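Local coordinates for protein putative NADPH-dependent oxidoreductase (Desulfitobacterium hafniense DCB-2, PDB 3DB2) that is probably an NAD(P)H-dependent oxidoreductase, pairing a Rossmann nucleotide-binding domain with a GFO/IDH/MocA-type C-terminal domain, although its substrate is not established, at residues S125-G130 with Q186-Q191; A131-K136 with E319-A324; T141-E146 with L273-F278; I243-Y246 with N251-Y254. All coordinates share one frame; numbering follows the deposited sequence.

Interaction 1. Residues S125-G130 with Q186-Q191; sequences SSRRLG and QIDNLQ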
loop_
_atom_site.group_PDB
_atom_site.type_symbol
_atom_site.label_atom_id
_atom_site.label_comp_id
_atom_site.label_asym_id
_atom_site.label_seq_id
_atom_site.Cartn_x
_atom_site.Cartn_y
_atom_site.Cartn_z
ATOM N N SER C 125 21.540 -5.196 -0.423
ATOM C CA SER C 125 21.682 -6.503 -1.072
ATOM C C SER C 125 20.364 -7.114 -1.487
ATOM O O SER C 125 20.396 -8.120 -2.175
ATOM C CB SER C 125 22.415 -7.487 -0.131
ATOM O OG SER C 125 21.572 -7.844 0.961
ATOM N N SER C 126 19.238 -6.547 -1.065
ATOM C CA SER C 126 17.924 -7.067 -1.433
ATOM C C SER C 126 17.709 -7.188 -2.934
ATOM O O SER C 126 17.053 -8.116 -3.420
ATOM C CB SER C 126 16.795 -6.176 -0.811
ATOM O OG SER C 126 15.560 -6.860 -0.889
ATOM N N ARG C 127 18.225 -6.220 -3.708
ATOM C CA ARG C 127 18.064 -6.203 -5.145
ATOM C C ARG C 127 18.773 -7.412 -5.771
ATOM O O ARG C 127 18.434 -7.760 -6.894
ATOM C CB ARG C 127 18.587 -4.936 -5.823
ATOM C CG ARG C 127 20.054 -4.630 -5.702
ATOM C CD ARG C 127 20.514 -3.679 -6.776
ATOM N NE ARG C 127 20.206 -2.278 -6.460
ATOM C CZ ARG C 127 20.411 -1.323 -7.375
ATOM N NH1 ARG C 127 20.882 -1.626 -8.571
ATOM N NH2 ARG C 127 20.153 -0.039 -7.149
ATOM N N ARG C 128 19.690 -8.012 -5.030
ATOM C CA ARG C 128 20.444 -9.156 -5.513
ATOM C C ARG C 128 19.704 -10.480 -5.355
ATOM O O ARG C 128 20.079 -11.483 -5.987
ATOM C CB ARG C 128 21.782 -9.262 -4.779
ATOM C CG ARG C 128 22.541 -7.968 -4.606
ATOM C CD ARG C 128 24.016 -8.144 -4.828
ATOM N NE ARG C 128 24.609 -6.844 -5.104
ATOM C CZ ARG C 128 25.296 -6.386 -6.122
ATOM N NH1 ARG C 128 25.572 -7.142 -7.153
ATOM N NH2 ARG C 128 25.722 -5.129 -6.103
ATOM N N LEU C 129 18.674 -10.509 -4.511
ATOM C CA LEU C 129 17.922 -11.733 -4.307
ATOM C C LEU C 129 17.419 -12.273 -5.644
ATOM O O LEU C 129 17.147 -11.462 -6.520
ATOM C CB LEU C 129 16.755 -11.490 -3.364
ATOM C CG LEU C 129 17.110 -11.297 -1.880
ATOM C CD1 LEU C 129 15.913 -10.824 -1.088
ATOM C CD2 LEU C 129 17.630 -12.611 -1.294
ATOM N N GLY C 130 17.316 -13.596 -5.775
ATOM C CA GLY C 130 16.865 -14.168 -7.047
ATOM C C GLY C 130 15.460 -13.648 -7.349
ATOM O O GLY C 130 15.105 -13.438 -8.493
ATOM N N GLN C 186 13.812 -1.045 0.696
ATOM C CA GLN C 186 12.726 -0.954 -0.303
ATOM C C GLN C 186 12.872 0.234 -1.227
ATOM O O GLN C 186 12.553 0.127 -2.432
ATOM C CB GLN C 186 11.356 -0.956 0.395
ATOM C CG GLN C 186 11.087 -2.288 1.100
ATOM C CD GLN C 186 10.686 -3.413 0.165
ATOM O OE1 GLN C 186 11.150 -3.586 -0.962
ATOM N NE2 GLN C 186 9.803 -4.249 0.682
ATOM N N ILE C 187 13.370 1.378 -0.747
ATOM C CA ILE C 187 13.715 2.477 -1.632
ATOM C C ILE C 187 14.703 2.078 -2.711
ATOM O O ILE C 187 14.566 2.412 -3.909
ATOM C CB ILE C 187 14.251 3.675 -0.820
ATOM C CG1 ILE C 187 13.116 4.180 0.098
ATOM C CG2 ILE C 187 14.828 4.753 -1.710
ATOM C CD1 ILE C 187 13.596 5.219 1.077
ATOM N N ASP C 188 15.726 1.319 -2.348
ATOM C CA ASP C 188 16.664 0.801 -3.345
ATOM C C ASP C 188 15.938 -0.186 -4.262
ATOM O O ASP C 188 16.142 -0.064 -5.487
ATOM C CB ASP C 188 17.879 0.152 -2.701
ATOM C CG ASP C 188 18.879 -0.197 -3.805
ATOM O OD1 ASP C 188 19.482 0.744 -4.379
ATOM O OD2 ASP C 188 19.006 -1.403 -4.073
ATOM N N ASN C 189 15.138 -1.096 -3.711
ATOM C CA ASN C 189 14.400 -1.998 -4.594
ATOM C C ASN C 189 13.552 -1.228 -5.588
ATOM O O ASN C 189 13.476 -1.603 -6.758
ATOM C CB ASN C 189 13.525 -2.978 -3.802
ATOM C CG ASN C 189 14.386 -4.009 -3.093
ATOM O OD1 ASN C 189 15.529 -4.246 -3.482
ATOM N ND2 ASN C 189 13.794 -4.609 -2.069
ATOM N N LEU C 190 12.899 -0.164 -5.153
ATOM C CA LEU C 190 11.985 0.604 -5.998
ATOM C C LEU C 190 12.692 1.311 -7.142
ATOM O O LEU C 190 12.230 1.357 -8.276
ATOM C CB LEU C 190 11.235 1.639 -5.144
ATOM C CG LEU C 190 10.132 1.032 -4.257
ATOM C CD1 LEU C 190 9.662 2.023 -3.200
ATOM C CD2 LEU C 190 8.974 0.584 -5.128
ATOM N N GLN C 191 13.862 1.895 -6.875
ATOM C CA GLN C 191 14.583 2.580 -7.953
ATOM C C GLN C 191 15.355 1.584 -8.804
ATOM O O GLN C 191 15.602 1.838 -9.978
ATOM C CB GLN C 191 15.450 3.668 -7.323
ATOM C CG GLN C 191 14.597 4.775 -6.692
ATOM C CD GLN C 191 15.390 5.986 -6.214
ATOM O OE1 GLN C 191 15.260 7.105 -6.695
ATOM N NE2 GLN C 191 16.236 5.813 -5.199
HETATM O O HOH W 1 18.126 -3.441 -2.451
#
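Arg127 meets Asp188 side-on: its NE gives a nearly straight bond to Asp188 OD2 (2.8 Å) on that oxygen's syn lone pair, and its NH2 bonds Asp188 OD1 at 3.0 Å. OD2 sits only 4° out of the guanidinium plane, but the two flat groups are turned 25° apart, which puts NH2 out of the carboxylate plane. A bend at chi3 (81°) swings this NE-NH2 edge toward the acid. Both carboxylate oxygens are thus paired; the remaining Arg127 nitrogen, NH1, forms a salt bridge with Glu321. Asn189 ND2 spends both protons, one on Ser126 OG (3.1 Å) and one on Gln186 OE1 (3.0 Å), which fixes the rotation of its amide. Asn189 OD1 lies 3.3 Å from Arg127 N at too poor an angle to bond. A water fills the bridging role instead, taking a weak bond from Arg127 N while lying 2.9 Å from Asn189 OD1 and 2.7 Å from Asp188 OD2. The whole set is buried where the 3-10 turn after strand 120-123, the last of the parallel Rossmann sheet, meets helix 183-194, with Phe241 of strand 240-247 against Ser126 and Asn189, and helix 324-343 contributing a bond from Asn330 to Asp188 OD1.

Interaction 2. Residues A131-K136 with E319-A324; sequences ALRKMK and ETEIGA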
loop_
_atom_site.group_PDB
_atom_site.type_symbol
_atom_site.label_atom_id
_atom_site.label_comp_id
_atom_site.label_asym_id
_atom_site.label_seq_id
_atom_site.Cartn_x
_atom_site.Cartn_y
_atom_site.Cartn_z
ATOM N N ALA C 131 14.666 -13.418 -6.311
ATOM C CA ALA C 131 13.300 -12.919 -6.532
ATOM C C ALA C 131 13.336 -11.522 -7.116
ATOM O O ALA C 131 12.575 -11.265 -8.035
ATOM C CB ALA C 131 12.521 -12.950 -5.250
ATOM N N LEU C 132 14.188 -10.620 -6.629
ATOM C CA LEU C 132 14.174 -9.261 -7.173
ATOM C C LEU C 132 14.723 -9.218 -8.594
ATOM O O LEU C 132 14.282 -8.477 -9.513
ATOM C CB LEU C 132 14.960 -8.368 -6.212
ATOM C CG LEU C 132 14.160 -7.625 -5.155
ATOM C CD1 LEU C 132 13.179 -6.643 -5.793
ATOM C CD2 LEU C 132 13.437 -8.628 -4.250
ATOM N N ARG C 133 15.730 -10.061 -8.832
ATOM C CA ARG C 133 16.288 -10.252 -10.175
ATOM C C ARG C 133 15.226 -10.761 -11.163
ATOM O O ARG C 133 15.178 -10.318 -12.311
ATOM C CB ARG C 133 17.489 -11.185 -10.168
ATOM C CG ARG C 133 18.715 -10.716 -9.418
ATOM C CD ARG C 133 19.174 -9.338 -9.856
ATOM N NE ARG C 133 20.484 -8.942 -9.391
ATOM C CZ ARG C 133 21.051 -7.751 -9.316
ATOM N NH1 ARG C 133 20.449 -6.639 -9.685
ATOM N NH2 ARG C 133 22.296 -7.633 -8.850
ATOM N N LYS C 134 14.375 -11.669 -10.719
ATOM C CA LYS C 134 13.358 -12.242 -11.592
ATOM C C LYS C 134 12.301 -11.186 -11.852
ATOM O O LYS C 134 11.832 -10.963 -12.983
ATOM C CB LYS C 134 12.820 -13.516 -10.940
ATOM C CG LYS C 134 11.671 -14.176 -11.677
ATOM C CD LYS C 134 12.206 -14.743 -12.986
ATOM C CE LYS C 134 11.069 -15.013 -13.953
ATOM N NZ LYS C 134 11.095 -16.450 -14.346
HETATM N N MSE C 135 11.900 -10.485 -10.785
HETATM C CA MSE C 135 10.896 -9.423 -10.948
HETATM C C MSE C 135 11.368 -8.365 -11.930
HETATM O O MSE C 135 10.597 -7.822 -12.734
HETATM C CB MSE C 135 10.514 -8.817 -9.588
HETATM C CG MSE C 135 9.753 -9.807 -8.702
HETATM SE SE MSE C 135 9.697 -9.143 -6.841
HETATM C CE MSE C 135 8.337 -7.820 -7.209
ATOM N N LYS C 136 12.637 -8.041 -11.924
ATOM C CA LYS C 136 13.265 -7.074 -12.795
ATOM C C LYS C 136 13.172 -7.569 -14.239
ATOM O O LYS C 136 12.783 -6.842 -15.171
ATOM C CB LYS C 136 14.722 -6.834 -12.367
ATOM C CG LYS C 136 15.430 -5.785 -13.217
ATOM C CD LYS C 136 14.608 -4.505 -13.214
ATOM C CE LYS C 136 15.484 -3.288 -13.480
ATOM N NZ LYS C 136 14.705 -2.237 -14.191
ATOM N N GLU C 319 32.529 -1.068 -12.907
ATOM C CA GLU C 319 31.862 -0.354 -11.842
ATOM C C GLU C 319 30.952 -1.332 -11.108
ATOM O O GLU C 319 30.371 -2.238 -11.693
ATOM C CB GLU C 319 30.986 0.786 -12.345
ATOM N N THR C 320 30.799 -1.115 -9.812
ATOM C CA THR C 320 29.830 -1.921 -9.050
ATOM C C THR C 320 28.412 -1.462 -9.340
ATOM O O THR C 320 28.228 -0.449 -10.040
ATOM C CB THR C 320 30.062 -1.802 -7.543
ATOM O OG1 THR C 320 29.662 -0.476 -7.165
ATOM C CG2 THR C 320 31.520 -2.059 -7.230
ATOM N N GLU C 321 27.398 -2.174 -8.828
ATOM C CA GLU C 321 26.037 -1.826 -9.242
ATOM C C GLU C 321 25.488 -0.606 -8.524
ATOM O O GLU C 321 24.559 0.001 -9.055
ATOM C CB GLU C 321 25.079 -3.004 -9.028
ATOM C CG GLU C 321 23.797 -2.867 -9.844
ATOM C CD GLU C 321 22.923 -4.101 -9.738
ATOM O OE1 GLU C 321 23.440 -5.216 -9.532
ATOM O OE2 GLU C 321 21.695 -3.970 -9.834
ATOM N N ILE C 322 26.008 -0.280 -7.333
ATOM C CA ILE C 322 25.439 0.764 -6.523
ATOM C C ILE C 322 26.531 1.686 -5.983
ATOM O O ILE C 322 27.054 1.445 -4.886
ATOM C CB ILE C 322 24.641 0.275 -5.297
ATOM C CG1 ILE C 322 23.746 -0.930 -5.528
ATOM C CG2 ILE C 322 23.832 1.450 -4.777
ATOM C CD1 ILE C 322 22.934 -1.355 -4.320
ATOM N N GLY C 323 26.819 2.701 -6.772
ATOM C CA GLY C 323 27.809 3.714 -6.446
ATOM C C GLY C 323 27.293 4.740 -5.457
ATOM O O GLY C 323 26.168 4.670 -4.948
ATOM N N ALA C 324 28.158 5.724 -5.185
ATOM C CA ALA C 324 27.920 6.801 -4.233
ATOM C C ALA C 324 26.719 7.642 -4.656
ATOM O O ALA C 324 25.937 8.023 -3.795
ATOM C CB ALA C 324 29.144 7.704 -4.087
#
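Arg133 grips Glu321 end-on, one terminal nitrogen to each carboxylate oxygen: NH2 bonds OE1 of Glu321 at 2.8 Å, and NH1 bonds Glu321 OE2 at 2.9 Å. Both oxygens use their syn lone pairs, and the two flat groups are nearly coplanar, 17° apart, the geometry of a bidentate salt bridge. A further bond from Arg133 NH1 to Glu321 OE1, 3.3 Å long and bent, is weak. The side chains come from opposite directions. The arginine turns at chi2 (-53°) before running out from its helix, whereas Glu321 leaves with CG trans to its own nitrogen (chi1 -161°) and then stays extended.

The close fit is confined to these charged ends. Their backbones stand far apart, Arg133 CA and Glu321 CA being 12.9 Å from each other, and only 84 Å² is buried in all. Both residues remain partly exposed, in contrast to Ala131, Leu132 and Met135 (modelled as selenomethionine) of the same helix, which are buried. Glu321 is also held by Arg127 through OE2, and Arg128 adds a long, weak ion pair to OE1. With a methionine in place of Arg133, Glu321 OE1 would probably be left with little more than that weak partner, and the carboxylate would be freer to turn about its bond to Arg127.

Helix 130-140 packs its buried side on strands 240-247 and 250-256, while segment 319-324 links helices 302-316 and 324-343; Phe192 of helix 183-194 touches both Arg133 and Glu321.

Interaction 3. Residues T141-E146 with L273-F278; sequences TKEIGE and LIKREF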
loop_
_atom_site.group_PDB
_atom_site.type_symbol
_atom_site.label_atom_id
_atom_site.label_comp_id
_atom_site.label_asym_id
_atom_site.label_seq_id
_atom_site.Cartn_x
_atom_site.Cartn_y
_atom_site.Cartn_z
ATOM N N THR C 141 11.296 -7.072 -19.757
ATOM C CA THR C 141 10.834 -7.762 -20.944
ATOM C C THR C 141 9.356 -7.448 -21.166
ATOM O O THR C 141 8.816 -7.835 -22.194
ATOM C CB THR C 141 10.977 -9.282 -20.864
ATOM O OG1 THR C 141 10.313 -9.761 -19.678
ATOM C CG2 THR C 141 12.389 -9.815 -20.635
ATOM N N LYS C 142 8.692 -6.788 -20.220
ATOM C CA LYS C 142 7.268 -6.494 -20.421
ATOM C C LYS C 142 6.389 -7.736 -20.353
ATOM O O LYS C 142 5.261 -7.790 -20.873
ATOM C CB LYS C 142 7.012 -5.743 -21.741
ATOM C CG LYS C 142 7.846 -4.473 -21.921
ATOM C CD LYS C 142 7.481 -3.406 -20.921
ATOM C CE LYS C 142 8.475 -2.271 -20.771
ATOM N NZ LYS C 142 9.246 -2.425 -19.492
ATOM N N GLU C 143 6.871 -8.763 -19.665
ATOM C CA GLU C 143 6.149 -10.016 -19.491
ATOM C C GLU C 143 4.821 -9.693 -18.798
ATOM O O GLU C 143 3.739 -10.206 -19.124
ATOM C CB GLU C 143 6.949 -11.084 -18.743
ATOM C CG GLU C 143 6.253 -12.438 -18.680
ATOM C CD GLU C 143 6.862 -13.482 -17.768
ATOM O OE1 GLU C 143 8.086 -13.531 -17.523
ATOM O OE2 GLU C 143 6.100 -14.336 -17.242
ATOM N N ILE C 144 4.868 -8.786 -17.823
ATOM C CA ILE C 144 3.660 -8.418 -17.099
ATOM C C ILE C 144 2.953 -7.207 -17.688
ATOM O O ILE C 144 2.031 -6.647 -17.106
ATOM C CB ILE C 144 4.046 -8.130 -15.633
ATOM C CG1 ILE C 144 4.946 -6.916 -15.416
ATOM C CG2 ILE C 144 4.657 -9.406 -15.066
ATOM C CD1 ILE C 144 4.945 -6.467 -13.942
ATOM N N GLY C 145 3.401 -6.781 -18.858
ATOM C CA GLY C 145 2.919 -5.609 -19.551
ATOM C C GLY C 145 3.642 -4.415 -18.929
ATOM O O GLY C 145 4.770 -4.652 -18.462
ATOM N N GLU C 146 2.986 -3.270 -18.925
ATOM C CA GLU C 146 3.552 -2.046 -18.375
ATOM C C GLU C 146 3.139 -1.839 -16.912
ATOM O O GLU C 146 1.999 -2.005 -16.550
ATOM C CB GLU C 146 3.123 -0.793 -19.106
ATOM C CG GLU C 146 3.617 -0.751 -20.558
ATOM C CD GLU C 146 5.094 -0.426 -20.665
ATOM O OE1 GLU C 146 5.655 0.172 -19.721
ATOM O OE2 GLU C 146 5.724 -0.761 -21.693
ATOM N N LEU C 273 6.802 -15.747 -4.687
ATOM C CA LEU C 273 6.442 -14.767 -5.721
ATOM C C LEU C 273 5.242 -15.344 -6.477
ATOM O O LEU C 273 5.346 -16.481 -6.920
ATOM C CB LEU C 273 7.598 -14.461 -6.644
ATOM C CG LEU C 273 7.347 -13.533 -7.844
ATOM C CD1 LEU C 273 6.902 -12.148 -7.422
ATOM C CD2 LEU C 273 8.569 -13.454 -8.744
ATOM N N ILE C 274 4.184 -14.552 -6.583
ATOM C CA ILE C 274 2.978 -15.083 -7.258
ATOM C C ILE C 274 2.651 -14.111 -8.364
ATOM O O ILE C 274 2.768 -12.910 -8.176
ATOM C CB ILE C 274 1.868 -15.289 -6.230
ATOM C CG1 ILE C 274 2.060 -16.573 -5.383
ATOM C CG2 ILE C 274 0.508 -15.224 -6.906
ATOM C CD1 ILE C 274 1.377 -17.772 -6.025
ATOM N N LYS C 275 2.293 -14.621 -9.535
ATOM C CA LYS C 275 1.840 -13.884 -10.684
ATOM C C LYS C 275 0.316 -14.040 -10.834
ATOM O O LYS C 275 -0.194 -15.160 -10.874
ATOM C CB LYS C 275 2.482 -14.386 -11.973
ATOM C CG LYS C 275 2.313 -13.559 -13.220
ATOM C CD LYS C 275 2.711 -14.374 -14.465
ATOM C CE LYS C 275 3.210 -13.478 -15.590
ATOM N NZ LYS C 275 3.389 -14.250 -16.853
ATOM N N ARG C 276 -0.365 -12.916 -10.916
ATOM C CA ARG C 276 -1.807 -12.905 -11.151
ATOM C C ARG C 276 -2.040 -12.464 -12.592
ATOM O O ARG C 276 -1.659 -11.334 -12.928
ATOM C CB ARG C 276 -2.538 -11.997 -10.170
ATOM C CG ARG C 276 -4.036 -11.886 -10.533
ATOM C CD ARG C 276 -4.773 -11.091 -9.445
ATOM N NE ARG C 276 -4.773 -11.939 -8.246
ATOM C CZ ARG C 276 -5.380 -11.575 -7.118
ATOM N NH1 ARG C 276 -6.003 -10.401 -7.088
ATOM N NH2 ARG C 276 -5.342 -12.393 -6.075
ATOM N N GLU C 277 -2.623 -13.327 -13.430
ATOM C CA GLU C 277 -2.709 -12.977 -14.848
ATOM C C GLU C 277 -4.048 -13.414 -15.409
ATOM O O GLU C 277 -4.705 -14.212 -14.744
ATOM C CB GLU C 277 -1.586 -13.664 -15.638
ATOM C CG GLU C 277 -1.723 -15.169 -15.521
ATOM C CD GLU C 277 -0.699 -15.978 -16.266
ATOM O OE1 GLU C 277 0.113 -15.363 -16.976
ATOM O OE2 GLU C 277 -0.730 -17.215 -16.100
ATOM N N PHE C 278 -4.418 -12.912 -16.576
ATOM C CA PHE C 278 -5.646 -13.359 -17.223
ATOM C C PHE C 278 -5.387 -14.773 -17.741
ATOM O O PHE C 278 -4.316 -14.979 -18.306
ATOM C CB PHE C 278 -6.085 -12.441 -18.356
ATOM C CG PHE C 278 -6.230 -10.988 -17.950
ATOM C CD1 PHE C 278 -7.354 -10.597 -17.232
ATOM C CD2 PHE C 278 -5.258 -10.065 -18.272
ATOM C CE1 PHE C 278 -7.494 -9.276 -16.852
ATOM C CE2 PHE C 278 -5.401 -8.737 -17.908
ATOM C CZ PHE C 278 -6.523 -8.357 -17.189
#
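The carboxylate of Glu143 is approached by Lys275 near its plane rather than over a face: the NZ of Lys275 lies 2.7 Å from Glu143 OE2, on the anti side and 15° out of that plane. A second flat group, the carboxylate of Glu277, takes a weak bond from the same ammonium, Lys275 NZ to Glu277 OE1 at 3.5 Å. The three residues form a salt-bridge network between a type I beta turn, Lys142 to Gly145, and strand 271-278 of the mixed sheet in the C-terminal domain. Lys142, whose positive phi belongs to the Schellman motif ending helix 130-140, is also the first residue of the turn, which is closed by Gly145 N bonding Lys142 O at 2.9 Å.

Lys275 reaches the turn because its chain is extended, all four torsions in the trans range (chi1 -169°). Its ammonium stands between two acids, whose nearest oxygens, Glu143 OE2 and Glu277 OE1, are 6.1 Å apart; the shared lysine probably eases their mutual repulsion. Each acid has another partner: Glu277 OE2 pairs with Arg291 of the adjoining strand, and Glu143 OE1 bonds a glycerol, probably from the crystallisation liquor. A leucine in place of Glu143 would probably leave Lys275 with only the weak Glu277 bond within this network and its ammonium freer to swing.

Met138 of helix 130-140 touches both Glu143 and Lys275, and Arg276, next along the strand, bonds Gly239 of the second subunit. Apart from the charged ends the contact is slight, Ile144 CG2 lying 4.4 Å from Lys275 CE.

Interaction 4. Residues I243-Y246 with N251-Y254; sequences INVY and NLFY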
loop_
_atom_site.group_PDB
_atom_site.type_symbol
_atom_site.label_atom_id
_atom_site.label_comp_id
_atom_site.label_asym_id
_atom_site.label_seq_id
_atom_site.Cartn_x
_atom_site.Cartn_y
_atom_site.Cartn_z
ATOM N N ILE C 243 6.316 -6.752 -1.696
ATOM C CA ILE C 243 6.334 -5.906 -2.868
ATOM C C ILE C 243 5.209 -6.409 -3.801
ATOM O O ILE C 243 5.157 -7.607 -4.114
ATOM C CB ILE C 243 7.676 -5.951 -3.615
ATOM C CG1 ILE C 243 8.889 -5.712 -2.710
ATOM C CG2 ILE C 243 7.722 -4.985 -4.802
ATOM C CD1 ILE C 243 10.213 -5.605 -3.420
ATOM N N ASN C 244 4.341 -5.498 -4.180
ATOM C CA ASN C 244 3.244 -5.797 -5.097
ATOM C C ASN C 244 3.509 -4.875 -6.299
ATOM O O ASN C 244 3.680 -3.671 -6.151
ATOM C CB ASN C 244 1.857 -5.506 -4.558
ATOM C CG ASN C 244 1.555 -6.258 -3.270
ATOM O OD1 ASN C 244 1.928 -7.404 -3.145
ATOM N ND2 ASN C 244 0.895 -5.624 -2.334
ATOM N N VAL C 245 3.539 -5.457 -7.465
ATOM C CA VAL C 245 3.726 -4.767 -8.726
ATOM C C VAL C 245 2.467 -4.988 -9.592
ATOM O O VAL C 245 2.085 -6.137 -9.791
ATOM C CB VAL C 245 4.939 -5.317 -9.474
ATOM C CG1 VAL C 245 5.207 -4.528 -10.733
ATOM C CG2 VAL C 245 6.163 -5.307 -8.557
ATOM N N TYR C 246 1.902 -3.898 -10.056
ATOM C CA TYR C 246 0.693 -3.912 -10.864
ATOM C C TYR C 246 1.079 -3.596 -12.313
ATOM O O TYR C 246 1.624 -2.508 -12.543
ATOM C CB TYR C 246 -0.289 -2.870 -10.321
ATOM C CG TYR C 246 -0.653 -3.219 -8.882
ATOM C CD1 TYR C 246 -1.574 -4.220 -8.617
ATOM C CD2 TYR C 246 -0.075 -2.572 -7.793
ATOM C CE1 TYR C 246 -1.909 -4.548 -7.317
ATOM C CE2 TYR C 246 -0.435 -2.917 -6.498
ATOM C CZ TYR C 246 -1.346 -3.904 -6.240
ATOM O OH TYR C 246 -1.718 -4.277 -4.939
ATOM N N ASN C 251 -0.132 -8.977 -12.449
ATOM C CA ASN C 251 0.402 -8.411 -11.198
ATOM C C ASN C 251 1.356 -9.397 -10.528
ATOM O O ASN C 251 1.162 -10.597 -10.636
ATOM C CB ASN C 251 -0.739 -8.108 -10.259
ATOM C CG ASN C 251 -1.721 -7.101 -10.796
ATOM O OD1 ASN C 251 -1.395 -6.189 -11.522
ATOM N ND2 ASN C 251 -2.991 -7.282 -10.419
ATOM N N LEU C 252 2.349 -8.885 -9.815
ATOM C CA LEU C 252 3.227 -9.724 -9.013
ATOM C C LEU C 252 3.044 -9.411 -7.523
ATOM O O LEU C 252 2.976 -8.219 -7.172
ATOM C CB LEU C 252 4.670 -9.459 -9.382
ATOM C CG LEU C 252 5.071 -9.546 -10.835
ATOM C CD1 LEU C 252 6.491 -9.047 -11.026
ATOM C CD2 LEU C 252 4.902 -10.983 -11.320
ATOM N N PHE C 253 3.020 -10.456 -6.739
ATOM C CA PHE C 253 2.934 -10.352 -5.274
ATOM C C PHE C 253 4.077 -11.144 -4.652
ATOM O O PHE C 253 4.129 -12.359 -4.741
ATOM C CB PHE C 253 1.615 -10.896 -4.733
ATOM C CG PHE C 253 0.382 -10.328 -5.404
ATOM C CD1 PHE C 253 0.059 -8.995 -5.234
ATOM C CD2 PHE C 253 -0.426 -11.151 -6.185
ATOM C CE1 PHE C 253 -1.082 -8.484 -5.840
ATOM C CE2 PHE C 253 -1.560 -10.630 -6.809
ATOM C CZ PHE C 253 -1.852 -9.294 -6.662
ATOM N N TYR C 254 4.987 -10.440 -4.011
ATOM C CA TYR C 254 6.164 -10.993 -3.356
ATOM C C TYR C 254 6.064 -10.770 -1.839
ATOM O O TYR C 254 5.682 -9.673 -1.414
ATOM C CB TYR C 254 7.425 -10.337 -3.872
ATOM C CG TYR C 254 8.737 -10.630 -3.202
ATOM C CD1 TYR C 254 9.361 -11.862 -3.363
ATOM C CD2 TYR C 254 9.387 -9.680 -2.411
ATOM C CE1 TYR C 254 10.565 -12.129 -2.745
ATOM C CE2 TYR C 254 10.609 -9.963 -1.804
ATOM C CZ TYR C 254 11.195 -11.191 -1.973
ATOM O OH TYR C 254 12.409 -11.520 -1.398
HETATM O O HOH W 2 2.728 -9.222 -1.495
#
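Ile243 pairs with Tyr254 and Val245 with Leu252 as antiparallel hydrogen-bonded pairs, with Asn244 and Phe253 as the non-hydrogen-bonded pair between them. The axes of the two short segments come within 4.7 Å and are antiparallel, at 179°. Ile243 N bonds Tyr254 O at 3.0 Å, and Tyr254 N returns to Ile243 O at 2.8 Å; the two bonds joining Val245 and Leu252, N to O in each direction, both measure 2.8 Å.

These segments belong to the beta hairpin of strands 240-247 and 250-256, set between strands 147-155 and 271-278 in the mixed sheet.

Ile243, Val245, Leu252 and Tyr254 share one face of the sheet, turned to helix 130-140. There Ile243 CG1 meets the Tyr254 ring at its edge, 4.0 Å from CD2; the tyrosine's CG is trans to its backbone nitrogen (chi1 172°), which lays the CD2 edge against Ile243. On the other face Asn244 brings OD1 to the edge of the Phe253 ring, 3.2 Å from CD1, the amide and ring planes being 76° apart. Asn244 OD1 accepts a hydrogen bond from a water (2.6 Å), which donates a second to Tyr254 O. Asn244 ND2 and Tyr246 OH both bond Glu151 of strand 147-155. Tyr246 CE1 rests 4.3 Å from Phe253 CE1. Asn251 OD1 takes the N-H of Gly247 at the hairpin turn, while its ND2 bonds Pro238 O of the second subunit.

In the fold
Interactions 1 and 4 are buried, interaction 2 is at the surface and interaction 3 only partly buried. Chemistry follows place: interaction 4 is backbone pairing within the sheet, interaction 1 a buried network of a salt bridge, amide bonds and a water, and interactions 2 and 3 are salt bridges nearer the solvent, reaching from the helix 130-140 region. Interactions 1 and 2, their centres about 7 Å apart, share one charge cluster, since Glu321 forms salt bridges with both Arg127 and Arg133. Met135, in 131-136, packs on Val245 and Ile243 of interaction 4 and on Leu273 of interaction 3. Strand 271-278 continues the sheet beside strand 250-256, probably bonding through Arg276 N to Asn251 O, and interactions 3 and 4 both touch the second subunit.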